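Local coordinates for protein formiminoglutamase (Trypanosoma cruzi, PDB 4MYK) that is an arginase-like manganese metalloenzyme, a formiminoglutamase that hydrolyses N-formimino-L-glutamate to glutamate and formamide, at residues E99-E102 and S103-T107. The protein carries 1 engineered substitution. Residues are numbered along the deposited sequence; the frame is centred on the assembly and turned at random.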
loop_
_atom_site.group_PDB
_atom_site.type_symbol
_atom_site.label_atom_id
_atom_site.label_comp_id
_atom_site.label_asym_id
_atom_site.label_seq_id
_atom_site.Cartn_x
_atom_site.Cartn_y
_atom_site.Cartn_z
ATOM N N GLU A 99 -28.363 -19.931 -14.841
ATOM C CA GLU A 99 -28.502 -21.187 -15.559
ATOM C C GLU A 99 -27.626 -21.199 -16.791
ATOM O O GLU A 99 -26.949 -22.181 -17.062
ATOM C CB GLU A 99 -29.952 -21.403 -15.966
ATOM C CG GLU A 99 -30.915 -21.528 -14.802
ATOM C CD GLU A 99 -32.301 -21.863 -15.281
ATOM O OE1 GLU A 99 -32.410 -22.701 -16.198
ATOM O OE2 GLU A 99 -33.279 -21.282 -14.761
ATOM N N LYS A 100 -27.641 -20.104 -17.540
ATOM C CA LYS A 100 -26.856 -20.019 -18.764
ATOM C C LYS A 100 -25.359 -19.983 -18.474
ATOM O O LYS A 100 -24.554 -20.469 -19.273
ATOM C CB LYS A 100 -27.243 -18.782 -19.562
ATOM C CG LYS A 100 -28.707 -18.672 -19.874
ATOM C CD LYS A 100 -28.920 -17.462 -20.736
ATOM C CE LYS A 100 -27.861 -17.420 -21.821
ATOM N NZ LYS A 100 -28.262 -16.552 -22.969
ATOM N N LEU A 101 -24.996 -19.384 -17.341
ATOM C CA LEU A 101 -23.611 -19.379 -16.872
ATOM C C LEU A 101 -23.131 -20.799 -16.559
ATOM O O LEU A 101 -22.146 -21.258 -17.114
ATOM C CB LEU A 101 -23.443 -18.468 -15.642
ATOM C CG LEU A 101 -22.081 -18.559 -14.936
ATOM C CD1 LEU A 101 -20.948 -18.293 -15.922
ATOM C CD2 LEU A 101 -21.988 -17.625 -13.740
ATOM N N GLU A 102 -23.835 -21.500 -15.678
ATOM C CA GLU A 102 -23.481 -22.886 -15.377
ATOM C C GLU A 102 -23.404 -23.756 -16.645
ATOM O O GLU A 102 -22.467 -24.530 -16.839
ATOM C CB GLU A 102 -24.483 -23.494 -14.394
ATOM C CG GLU A 102 -24.210 -24.950 -14.036
ATOM C CD GLU A 102 -25.346 -25.591 -13.236
ATOM O OE1 GLU A 102 -26.085 -24.852 -12.545
ATOM O OE2 GLU A 102 -25.498 -26.836 -13.304
ATOM N N SER A 103 -24.399 -23.628 -17.504
ATOM C CA SER A 103 -24.489 -24.485 -18.665
ATOM C C SER A 103 -23.282 -24.267 -19.566
ATOM O O SER A 103 -22.745 -25.208 -20.150
ATOM C CB SER A 103 -25.793 -24.200 -19.405
ATOM O OG SER A 103 -25.984 -25.113 -20.469
ATOM N N LYS A 104 -22.858 -23.015 -19.658
ATOM C CA LYS A 104 -21.740 -22.615 -20.510
ATOM C C LYS A 104 -20.399 -23.096 -19.980
ATOM O O LYS A 104 -19.596 -23.628 -20.719
ATOM C CB LYS A 104 -21.712 -21.091 -20.654
ATOM C CG LYS A 104 -20.539 -20.568 -21.475
ATOM C CD LYS A 104 -20.522 -21.190 -22.841
ATOM C CE LYS A 104 -19.629 -20.408 -23.771
ATOM N NZ LYS A 104 -19.892 -20.769 -25.190
ATOM N N VAL A 105 -20.154 -22.883 -18.695
ATOM C CA VAL A 105 -18.932 -23.363 -18.072
ATOM C C VAL A 105 -18.821 -24.880 -18.214
ATOM O O VAL A 105 -17.740 -25.410 -18.494
ATOM C CB VAL A 105 -18.869 -22.963 -16.577
ATOM C CG1 VAL A 105 -17.665 -23.611 -15.891
ATOM C CG2 VAL A 105 -18.824 -21.451 -16.441
ATOM N N PHE A 106 -19.941 -25.577 -18.032
ATOM C CA PHE A 106 -19.952 -27.033 -18.151
ATOM C C PHE A 106 -19.513 -27.504 -19.529
ATOM O O PHE A 106 -18.670 -28.392 -19.648
ATOM C CB PHE A 106 -21.324 -27.621 -17.854
ATOM C CG PHE A 106 -21.399 -29.096 -18.137
ATOM C CD1 PHE A 106 -20.850 -30.014 -17.252
ATOM C CD2 PHE A 106 -21.981 -29.567 -19.305
ATOM C CE1 PHE A 106 -20.895 -31.368 -17.513
ATOM C CE2 PHE A 106 -22.033 -30.926 -19.566
ATOM C CZ PHE A 106 -21.487 -31.826 -18.667
ATOM N N THR A 107 -20.094 -26.911 -20.568
ATOM C CA THR A 107 -19.733 -27.259 -21.938
ATOM C C THR A 107 -18.227 -27.111 -22.180
ATOM O O THR A 107 -17.593 -28.023 -22.703
ATOM C CB THR A 107 -20.568 -26.464 -22.981
ATOM O OG1 THR A 107 -20.219 -25.076 -22.941
ATOM C CG2 THR A 107 -22.053 -26.607 -22.693
#
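L101 and V105 meet in the middle of one unbroken helix, where successive i to i+4 bonds run from S103 N, K104 N, V105 N and F106 N back to the carbonyls of E99, K100, L101 and E102. The four are not equivalent: V105 N to L101 O measures 3.0 Å and is almost straight (N-H...O 176°), whereas K104 N, 3.1 Å from K100 O, sits above the carbonyl plane with an N-H...O angle of 143°. On the inner face, L101 and V105 run alongside each other in the same direction, with L101 CD1 3.8 Å from V105 CG2. That methyl of V105 also rests 3.4 Å from L101 O, because it stands anti to its own carbonyl carbon and beside the backbone N that bonds to this oxygen. Both side chains are buried, packing on V117 of strand 114-119 and N128 of helix 125-135. E102 lies on a more polar side of the helix: its CG is anti to the backbone N and the chain runs on extended, so that OE1 forms a salt bridge with R130. F106, one turn on, brings CB to 3.4 Å from E102 O, while its ring makes a cation-pi contact with R134. K104 bends at chi2 (56°), and its NZ forms a salt bridge with E27. K104 O accepts a 2.7 Å hydrogen bond from T107 OG1, three residues on, a side-chain hydroxyl folded back onto the helix. The apolar L101/V105 pair, with charged residues beside it, marks an amphipathic helix laid against a parallel sheet; helix 94-110 leads into strand 114-119 within the alpha/beta fold of the arginase/deacetylase family.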